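Long-range contacts in separin (Saccharomyces cerevisiae, PDB 5U1T), which cleaves the cohesin subunit MCD1/SCC1 at the onset of anaphase as a caspase-like cysteine protease, and so lets sister chromatids separate: residues Phe410-Ala415 against Ile452-Cys457; Asp468-Val473 against His551-Tyr556; Asn1269-Lys1274 against Glu1323-Asp1328. All blocks are in the same frame, centred on the assembly; numbering follows the deposited sequence.

Contact 1 of 3, residues Phe410-Ala415 against Ile452-Cys457; sequences FLLKTA and IEIFSC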
loop_
_atom_site.group_PDB
_atom_site.type_symbol
_atom_site.label_atom_id
_atom_site.label_comp_id
_atom_site.label_asym_id
_atom_site.label_seq_id
_atom_site.Cartn_x
_atom_site.Cartn_y
_atom_site.Cartn_z
ATOM N N PHE A 410 2.703 40.401 35.291
ATOM C CA PHE A 410 3.360 40.942 34.105
ATOM C C PHE A 410 3.034 40.154 32.837
ATOM O O PHE A 410 2.876 40.738 31.766
ATOM C CB PHE A 410 4.868 40.997 34.313
ATOM C CG PHE A 410 5.325 42.237 34.988
ATOM C CD1 PHE A 410 5.604 43.378 34.247
ATOM C CD2 PHE A 410 5.453 42.283 36.369
ATOM C CE1 PHE A 410 6.024 44.547 34.876
ATOM C CE2 PHE A 410 5.873 43.451 37.011
ATOM C CZ PHE A 410 6.156 44.586 36.264
ATOM N N LEU A 411 2.922 38.834 32.955
ATOM C CA LEU A 411 2.675 38.002 31.784
ATOM C C LEU A 411 1.265 38.248 31.284
ATOM O O LEU A 411 1.046 38.379 30.080
ATOM C CB LEU A 411 2.882 36.516 32.093
ATOM C CG LEU A 411 2.732 35.587 30.890
ATOM C CD1 LEU A 411 3.754 35.962 29.835
ATOM C CD2 LEU A 411 2.879 34.129 31.293
ATOM N N LEU A 412 0.307 38.316 32.205
ATOM C CA LEU A 412 -1.052 38.673 31.822
ATOM C C LEU A 412 -1.038 40.051 31.173
ATOM O O LEU A 412 -1.706 40.274 30.163
ATOM C CB LEU A 412 -1.998 38.642 33.019
ATOM C CG LEU A 412 -2.534 37.264 33.411
ATOM C CD1 LEU A 412 -3.214 37.315 34.767
ATOM C CD2 LEU A 412 -3.486 36.746 32.358
ATOM N N LYS A 413 -0.244 40.964 31.714
ATOM C CA LYS A 413 -0.173 42.290 31.120
ATOM C C LYS A 413 0.463 42.222 29.728
ATOM O O LYS A 413 0.070 42.936 28.808
ATOM C CB LYS A 413 0.595 43.258 32.025
ATOM C CG LYS A 413 0.120 44.699 31.888
ATOM C CD LYS A 413 1.074 45.690 32.516
ATOM C CE LYS A 413 0.552 47.143 32.389
ATOM N NZ LYS A 413 0.248 47.502 30.957
ATOM N N THR A 414 1.436 41.338 29.578
ATOM C CA THR A 414 2.095 41.130 28.298
ATOM C C THR A 414 1.138 40.585 27.228
ATOM O O THR A 414 1.013 41.169 26.150
ATOM C CB THR A 414 3.285 40.168 28.461
ATOM O OG1 THR A 414 4.242 40.755 29.357
ATOM C CG2 THR A 414 3.939 39.854 27.100
ATOM N N ALA A 415 0.479 39.467 27.531
ATOM C CA ALA A 415 -0.533 38.874 26.660
ATOM C C ALA A 415 -1.534 39.906 26.157
ATOM O O ALA A 415 -1.808 40.011 24.960
ATOM C CB ALA A 415 -1.268 37.755 27.400
ATOM N N ILE A 452 -3.033 27.778 31.013
ATOM C CA ILE A 452 -4.381 27.763 30.472
ATOM C C ILE A 452 -4.992 29.168 30.482
ATOM O O ILE A 452 -5.793 29.525 29.635
ATOM C CB ILE A 452 -5.276 26.790 31.250
ATOM C CG1 ILE A 452 -4.732 25.376 31.110
ATOM C CG2 ILE A 452 -6.696 26.808 30.709
ATOM C CD1 ILE A 452 -5.668 24.324 31.630
ATOM N N GLU A 453 -4.579 29.983 31.434
ATOM C CA GLU A 453 -5.100 31.339 31.553
ATOM C C GLU A 453 -4.613 32.221 30.414
ATOM O O GLU A 453 -5.408 32.909 29.766
ATOM C CB GLU A 453 -4.685 31.919 32.891
ATOM C CG GLU A 453 -5.691 32.839 33.525
ATOM C CD GLU A 453 -5.414 32.997 35.007
ATOM O OE1 GLU A 453 -4.973 34.099 35.435
ATOM O OE2 GLU A 453 -5.619 31.990 35.733
ATOM N N ILE A 454 -3.300 32.186 30.183
ATOM C CA ILE A 454 -2.675 32.909 29.081
ATOM C C ILE A 454 -3.257 32.437 27.753
ATOM O O ILE A 454 -3.437 33.229 26.826
ATOM C CB ILE A 454 -1.146 32.720 29.081
ATOM C CG1 ILE A 454 -0.538 33.352 30.339
ATOM C CG2 ILE A 454 -0.520 33.276 27.802
ATOM C CD1 ILE A 454 -0.897 34.822 30.537
ATOM N N PHE A 455 -3.582 31.164 27.672
ATOM C CA PHE A 455 -4.060 30.594 26.435
ATOM C C PHE A 455 -5.346 31.243 26.010
ATOM O O PHE A 455 -5.606 31.414 24.840
ATOM C CB PHE A 455 -4.272 29.094 26.565
ATOM C CG PHE A 455 -4.819 28.472 25.330
ATOM C CD1 PHE A 455 -4.048 28.360 24.212
ATOM C CD2 PHE A 455 -6.114 28.041 25.282
ATOM C CE1 PHE A 455 -4.557 27.819 23.070
ATOM C CE2 PHE A 455 -6.632 27.503 24.142
ATOM C CZ PHE A 455 -5.848 27.390 23.036
ATOM N N SER A 456 -6.147 31.624 26.982
ATOM C CA SER A 456 -7.483 32.115 26.736
ATOM C C SER A 456 -7.509 33.541 26.255
ATOM O O SER A 456 -8.491 33.993 25.716
ATOM C CB SER A 456 -8.297 32.014 28.005
ATOM O OG SER A 456 -9.522 31.404 27.756
ATOM N N CYS A 457 -6.431 34.259 26.485
ATOM C CA CYS A 457 -6.258 35.564 25.922
ATOM C C CYS A 457 -6.070 35.446 24.439
ATOM O O CYS A 457 -6.402 36.345 23.715
ATOM C CB CYS A 457 -5.062 36.257 26.552
ATOM S SG CYS A 457 -5.194 36.573 28.311
#
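L411 holds CG anti to its backbone N (chi1 -176°) while I454 sets CG1 beside its own N and anti to the carbonyl carbon (chi1 -65°), and these two choices bring the branches together between helices 408-425 and 448-458. The pair is a worked example of near-parallel helix packing in the helical domain of separase: the axes of the two segments approach to 9.9 Å and are inclined at 17°, and helix 431-444 lies between them in sequence. L411 and I454 meet at about a right angle, with L411 CD2 resting 3.6 Å from I454 CG1. The terminal methyl of I454 is shared, since CD1 sits 3.7 Å from L411 CG and, on the next residue, equally close to L412 CD2. The end of I454 thus packs among L411, L412 and A415. L411 also touches F441 and S444 of helix 431-444 and A445 just after it. An alanine at L411 would probably open a gap between I454, whose CG1 and CD1 lose the leucine branch, and F441. At the exposed edge a charged group joins the apolar row: the chain of E453, extended beyond CG, crosses L412 at about a right angle, and its OE1 comes 3.7 Å from L412 CD1. No hydrogen bond joins the two segments. One turn on, the helices meet through two small side chains, A415 CB lying 4.2 Å from C457 CB.

Contact 2 of 3, residues Asp468-Val473 against His551-Tyr556; sequences DTLSFV and HLLNKY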
loop_
_atom_site.group_PDB
_atom_site.type_symbol
_atom_site.label_atom_id
_atom_site.label_comp_id
_atom_site.label_asym_id
_atom_site.label_seq_id
_atom_site.Cartn_x
_atom_site.Cartn_y
_atom_site.Cartn_z
ATOM N N ASP A 468 -14.354 36.491 7.458
ATOM C CA ASP A 468 -15.496 35.660 7.096
ATOM C C ASP A 468 -15.129 34.514 6.148
ATOM O O ASP A 468 -15.907 34.153 5.265
ATOM C CB ASP A 468 -16.590 36.525 6.469
ATOM C CG ASP A 468 -16.073 37.361 5.330
ATOM O OD1 ASP A 468 -14.945 37.072 4.864
ATOM O OD2 ASP A 468 -16.779 38.309 4.904
ATOM N N THR A 469 -13.942 33.953 6.346
ATOM C CA THR A 469 -13.495 32.811 5.556
ATOM C C THR A 469 -13.303 31.588 6.447
ATOM O O THR A 469 -12.833 31.711 7.564
ATOM C CB THR A 469 -12.170 33.111 4.821
ATOM O OG1 THR A 469 -11.091 33.148 5.771
ATOM C CG2 THR A 469 -12.257 34.433 4.083
ATOM N N LEU A 470 -13.684 30.415 5.953
ATOM C CA LEU A 470 -13.354 29.166 6.632
ATOM C C LEU A 470 -11.836 28.963 6.669
ATOM O O LEU A 470 -11.302 28.464 7.650
ATOM C CB LEU A 470 -14.030 27.985 5.943
ATOM C CG LEU A 470 -13.929 26.616 6.611
ATOM C CD1 LEU A 470 -14.800 26.563 7.839
ATOM C CD2 LEU A 470 -14.306 25.507 5.635
ATOM N N SER A 471 -11.143 29.363 5.606
ATOM C CA SER A 471 -9.695 29.198 5.550
ATOM C C SER A 471 -8.987 29.901 6.699
ATOM O O SER A 471 -8.104 29.313 7.316
ATOM C CB SER A 471 -9.127 29.685 4.209
ATOM O OG SER A 471 -9.751 30.876 3.744
ATOM N N PHE A 472 -9.392 31.106 7.036
ATOM C CA PHE A 472 -8.731 31.795 8.119
ATOM C C PHE A 472 -8.953 31.174 9.481
ATOM O O PHE A 472 -8.044 31.063 10.259
ATOM C CB PHE A 472 -9.115 33.264 8.176
ATOM C CG PHE A 472 -8.542 33.958 9.359
ATOM C CD1 PHE A 472 -7.246 34.378 9.351
ATOM C CD2 PHE A 472 -9.274 34.119 10.495
ATOM C CE1 PHE A 472 -6.692 34.973 10.448
ATOM C CE2 PHE A 472 -8.730 34.708 11.595
ATOM C CZ PHE A 472 -7.437 35.139 11.571
ATOM N N VAL A 473 -10.165 30.748 9.765
ATOM C CA VAL A 473 -10.470 30.189 11.056
ATOM C C VAL A 473 -9.865 28.825 11.266
ATOM O O VAL A 473 -9.613 28.439 12.372
ATOM C CB VAL A 473 -11.972 30.187 11.334
ATOM C CG1 VAL A 473 -12.714 29.466 10.252
ATOM C CG2 VAL A 473 -12.256 29.548 12.661
ATOM N N HIS A 551 -25.450 31.415 9.696
ATOM C CA HIS A 551 -24.217 30.735 10.052
ATOM C C HIS A 551 -23.181 30.951 8.978
ATOM O O HIS A 551 -23.507 30.867 7.804
ATOM C CB HIS A 551 -24.472 29.244 10.261
ATOM C CG HIS A 551 -23.529 28.601 11.234
ATOM N ND1 HIS A 551 -22.161 28.708 11.125
ATOM C CD2 HIS A 551 -23.763 27.858 12.338
ATOM C CE1 HIS A 551 -21.588 28.061 12.124
ATOM N NE2 HIS A 551 -22.541 27.535 12.873
ATOM N N LEU A 552 -21.942 31.242 9.358
ATOM C CA LEU A 552 -20.871 31.382 8.378
ATOM C C LEU A 552 -20.698 30.058 7.633
ATOM O O LEU A 552 -20.401 30.028 6.434
ATOM C CB LEU A 552 -19.549 31.794 9.026
ATOM C CG LEU A 552 -18.376 31.891 8.047
ATOM C CD1 LEU A 552 -18.609 33.008 7.068
ATOM C CD2 LEU A 552 -17.052 32.083 8.737
ATOM N N LEU A 553 -20.917 28.958 8.340
ATOM C CA LEU A 553 -20.669 27.652 7.753
ATOM C C LEU A 553 -21.676 27.347 6.646
ATOM O O LEU A 553 -21.478 26.432 5.864
ATOM C CB LEU A 553 -20.701 26.557 8.822
ATOM C CG LEU A 553 -19.556 26.614 9.825
ATOM C CD1 LEU A 553 -19.567 25.353 10.614
ATOM C CD2 LEU A 553 -18.232 26.831 9.146
ATOM N N ASN A 554 -22.748 28.129 6.566
ATOM C CA ASN A 554 -23.707 27.925 5.489
ATOM C C ASN A 554 -23.095 28.297 4.135
ATOM O O ASN A 554 -23.586 27.898 3.076
ATOM C CB ASN A 554 -24.986 28.731 5.749
ATOM C CG ASN A 554 -25.901 28.061 6.766
ATOM O OD1 ASN A 554 -25.895 26.824 6.903
ATOM N ND2 ASN A 554 -26.700 28.869 7.487
ATOM N N LYS A 555 -22.015 29.063 4.190
ATOM C CA LYS A 555 -21.299 29.518 3.013
ATOM C C LYS A 555 -20.444 28.371 2.431
ATOM O O LYS A 555 -19.969 28.427 1.286
ATOM C CB LYS A 555 -20.448 30.730 3.404
ATOM C CG LYS A 555 -19.689 31.411 2.307
ATOM C CD LYS A 555 -19.011 32.656 2.865
ATOM C CE LYS A 555 -17.619 32.807 2.268
ATOM N NZ LYS A 555 -16.930 34.065 2.685
ATOM N N TYR A 556 -20.280 27.325 3.237
ATOM C CA TYR A 556 -19.412 26.202 2.913
ATOM C C TYR A 556 -20.128 24.882 3.067
ATOM O O TYR A 556 -19.496 23.848 3.249
ATOM C CB TYR A 556 -18.176 26.208 3.805
ATOM C CG TYR A 556 -17.429 27.501 3.707
ATOM C CD1 TYR A 556 -16.628 27.767 2.611
ATOM C CD2 TYR A 556 -17.552 28.475 4.692
ATOM C CE1 TYR A 556 -15.944 28.955 2.495
ATOM C CE2 TYR A 556 -16.866 29.682 4.592
ATOM C CZ TYR A 556 -16.061 29.915 3.485
ATOM O OH TYR A 556 -15.363 31.098 3.347
#
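The first turn of helix 470-485, entered through the N-cap residue T469, is met by the 3-10 turn 552-555 and by Y556, which itself stands at the N-cap position of the next helix, 557-572. L470 and Y556 carry much of the contact. The backbone N-H of L470 points to Y556 OH at 3.2 Å, a fairly straight bond of 160°, and the same hydroxyl is also hydrogen-bonded to E598 OE1. L470 CB sits over one face of the phenol ring, 3.7 Å from its centroid, as a CH-pi contact displaced toward the rim; the opposite face is backed by CG of the preceding K555. The two side chains slide past each other in opposite directions, and L470 CD1 goes on to meet L553 CD2 at 3.7 Å. Helix starts are a familiar problem, because the N-H groups of the first turn have no carbonyl partner within the helix. Two are provided for here: that of L470 by the tyrosine hydroxyl, and that of F472 by T469 OG1 at 2.9 Å, the classical capping bond. T469 OG1 is also bonded to N467 OD1. K555 reaches across to D468, the residue just before the cap, its chain bent at chi3 (140°) so that CE lies 3.7 Å from D468 O, and NZ donates to that oxygen at 2.8 Å. The carboxylate of D468 stays beyond salt-bridge range of the amine, whose pairing with E598 OE2 is long and weak. Beside this bond, L552 CD1 packs 3.4 Å from the same oxygen, D468 O.

Contact 3 of 3, residues Asn1269-Lys1274 against Glu1323-Asp1328; sequences NLPSRK and EENAYD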
loop_
_atom_site.group_PDB
_atom_site.type_symbol
_atom_site.label_atom_id
_atom_site.label_comp_id
_atom_site.label_asym_id
_atom_site.label_seq_id
_atom_site.Cartn_x
_atom_site.Cartn_y
_atom_site.Cartn_z
ATOM N N ASN A 1269 3.781 -59.330 -50.905
ATOM C CA ASN A 1269 2.457 -59.362 -50.291
ATOM C C ASN A 1269 1.733 -58.020 -50.147
ATOM O O ASN A 1269 0.544 -57.996 -49.817
ATOM C CB ASN A 1269 2.570 -60.023 -48.928
ATOM C CG ASN A 1269 2.855 -61.488 -49.036
ATOM O OD1 ASN A 1269 2.193 -62.196 -49.800
ATOM N ND2 ASN A 1269 3.863 -61.964 -48.299
ATOM N N LEU A 1270 2.447 -56.923 -50.396
ATOM C CA LEU A 1270 1.856 -55.580 -50.423
ATOM C C LEU A 1270 1.547 -55.112 -51.852
ATOM O O LEU A 1270 2.445 -55.020 -52.678
ATOM C CB LEU A 1270 2.794 -54.577 -49.757
ATOM C CG LEU A 1270 2.677 -54.289 -48.267
ATOM C CD1 LEU A 1270 2.302 -55.518 -47.492
ATOM C CD2 LEU A 1270 3.995 -53.715 -47.781
ATOM N N PRO A 1271 0.281 -54.775 -52.129
ATOM C CA PRO A 1271 -0.154 -54.380 -53.472
ATOM C C PRO A 1271 0.742 -53.328 -54.109
ATOM O O PRO A 1271 0.956 -53.353 -55.319
ATOM C CB PRO A 1271 -1.551 -53.804 -53.247
ATOM C CG PRO A 1271 -1.978 -54.258 -51.945
ATOM C CD PRO A 1271 -0.779 -54.595 -51.125
ATOM N N SER A 1272 1.262 -52.411 -53.308
ATOM C CA SER A 1272 2.073 -51.336 -53.842
ATOM C C SER A 1272 3.396 -51.845 -54.378
ATOM O O SER A 1272 3.861 -51.402 -55.430
ATOM C CB SER A 1272 2.326 -50.281 -52.777
ATOM O OG SER A 1272 2.677 -49.063 -53.400
ATOM N N ARG A 1273 4.009 -52.776 -53.648
ATOM C CA ARG A 1273 5.343 -53.240 -53.998
ATOM C C ARG A 1273 5.227 -54.250 -55.119
ATOM O O ARG A 1273 6.145 -54.443 -55.904
ATOM C CB ARG A 1273 6.042 -53.810 -52.772
ATOM C CG ARG A 1273 6.640 -52.731 -51.931
ATOM C CD ARG A 1273 6.744 -53.086 -50.471
ATOM N NE ARG A 1273 6.880 -51.866 -49.684
ATOM C CZ ARG A 1273 7.946 -51.508 -48.969
ATOM N NH1 ARG A 1273 9.023 -52.285 -48.875
ATOM N NH2 ARG A 1273 7.906 -50.350 -48.324
ATOM N N LYS A 1274 4.049 -54.838 -55.224
ATOM C CA LYS A 1274 3.775 -55.791 -56.277
ATOM C C LYS A 1274 3.510 -55.126 -57.610
ATOM O O LYS A 1274 3.778 -55.737 -58.641
ATOM C CB LYS A 1274 2.593 -56.663 -55.892
ATOM C CG LYS A 1274 2.854 -57.432 -54.608
ATOM C CD LYS A 1274 1.583 -58.040 -54.070
ATOM C CE LYS A 1274 0.956 -58.899 -55.133
ATOM N NZ LYS A 1274 -0.110 -59.717 -54.525
ATOM N N GLU A 1323 2.920 -44.506 -49.419
ATOM C CA GLU A 1323 2.705 -45.825 -50.013
ATOM C C GLU A 1323 1.362 -46.388 -49.583
ATOM O O GLU A 1323 1.214 -46.885 -48.461
ATOM C CB GLU A 1323 3.818 -46.801 -49.632
ATOM C CG GLU A 1323 3.842 -48.022 -50.497
ATOM C CD GLU A 1323 4.790 -49.074 -49.962
ATOM O OE1 GLU A 1323 4.312 -50.181 -49.625
ATOM O OE2 GLU A 1323 6.012 -48.786 -49.874
ATOM N N GLU A 1324 0.383 -46.304 -50.475
ATOM C CA GLU A 1324 -0.937 -46.844 -50.209
ATOM C C GLU A 1324 -0.982 -48.360 -50.373
ATOM O O GLU A 1324 -0.387 -48.904 -51.290
ATOM C CB GLU A 1324 -1.958 -46.202 -51.121
ATOM C CG GLU A 1324 -2.136 -44.747 -50.849
ATOM C CD GLU A 1324 -3.403 -44.207 -51.483
ATOM O OE1 GLU A 1324 -3.654 -44.488 -52.697
ATOM O OE2 GLU A 1324 -4.159 -43.514 -50.761
ATOM N N ASN A 1325 -1.674 -49.022 -49.449
ATOM C CA ASN A 1325 -1.928 -50.439 -49.516
ATOM C C ASN A 1325 -3.327 -50.759 -49.015
ATOM O O ASN A 1325 -3.523 -50.967 -47.826
ATOM C CB ASN A 1325 -0.877 -51.210 -48.717
ATOM C CG ASN A 1325 0.464 -51.251 -49.422
ATOM O OD1 ASN A 1325 1.478 -50.813 -48.894
ATOM N ND2 ASN A 1325 0.466 -51.772 -50.641
ATOM N N ALA A 1326 -4.298 -50.795 -49.925
ATOM C CA ALA A 1326 -5.641 -51.257 -49.591
ATOM C C ALA A 1326 -5.598 -52.586 -48.826
ATOM O O ALA A 1326 -5.030 -53.564 -49.321
ATOM C CB ALA A 1326 -6.458 -51.404 -50.843
ATOM N N TYR A 1327 -6.181 -52.609 -47.624
ATOM C CA TYR A 1327 -6.200 -53.807 -46.782
ATOM C C TYR A 1327 -7.008 -54.886 -47.491
ATOM O O TYR A 1327 -6.838 -56.083 -47.276
ATOM C CB TYR A 1327 -6.792 -53.512 -45.398
ATOM C CG TYR A 1327 -5.876 -52.751 -44.454
ATOM C CD1 TYR A 1327 -4.748 -52.090 -44.925
ATOM C CD2 TYR A 1327 -6.128 -52.719 -43.085
ATOM C CE1 TYR A 1327 -3.906 -51.406 -44.073
ATOM C CE2 TYR A 1327 -5.269 -52.034 -42.207
ATOM C CZ TYR A 1327 -4.169 -51.370 -42.716
ATOM O OH TYR A 1327 -3.322 -50.677 -41.881
ATOM N N ASP A 1328 -7.889 -54.408 -48.345
ATOM C CA ASP A 1328 -8.628 -55.176 -49.317
ATOM C C ASP A 1328 -7.802 -56.172 -50.124
ATOM O O ASP A 1328 -8.290 -57.227 -50.541
ATOM C CB ASP A 1328 -9.284 -54.189 -50.272
ATOM C CG ASP A 1328 -10.673 -54.573 -50.593
ATOM O OD1 ASP A 1328 -10.886 -55.791 -50.726
ATOM O OD2 ASP A 1328 -11.559 -53.683 -50.686
#
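R1273 and E1323 come at each other at about a right angle, joined in a side-on salt bridge that ties the short helix 1271-1275 to the loop between helices 1303-1320 and 1332-1347, within the peptidase C50 region but away from C1497, the probable active-site cysteine. The guanidinium and carboxylate planes are turned 50° apart, yet each oxygen has a nitrogen of its own, with a weak third bond from NE to OE2. R1273 NE donates to E1323 OE1 at 3.1 Å along an almost straight line (172°), on the syn side, while NH2 reaches the syn lone pair of OE2 at 2.9 Å. NH2 also bonds to I1283 O, and L1318 packs against both residues of the pair. Both are buried, so the pairing probably offsets much of the cost of burying either charge. E1323 can reach so far because CG stands anti to the backbone N (chi1 -164°) and the chain stays extended; on the way CG passes S1272 OG at 3.3 Å. The side chain of N1325 turns to the start of the short helix, crossing L1270 at about a right angle and P1271 at a slant. Its CG lies 3.9 Å from L1270 CG. Next to it, the loop backbone rests on the serine: E1324 O lies 3.4 Å from S1272 CB.

Overall arrangement
Contacts 1 and 2 belong to the same helical part of the chain, their centres 28 Å apart, and helices 448-458 and 470-485 follow each other in sequence; contact 3 lies on the opposite side of the chain's centre, about 102 Å from contact 2 between centres. The chemistry follows the elements joined. Contact 1, flank to flank between two helices and partly buried, is almost wholly apolar. Contact 2, also partly buried, places a helix start against a 3-10 turn and adds backbone-directed hydrogen bonds to leucine and tyrosine packing. Contact 3, the most buried of the three, sets a loop against a short helix in the protease region and relies on a charged pair.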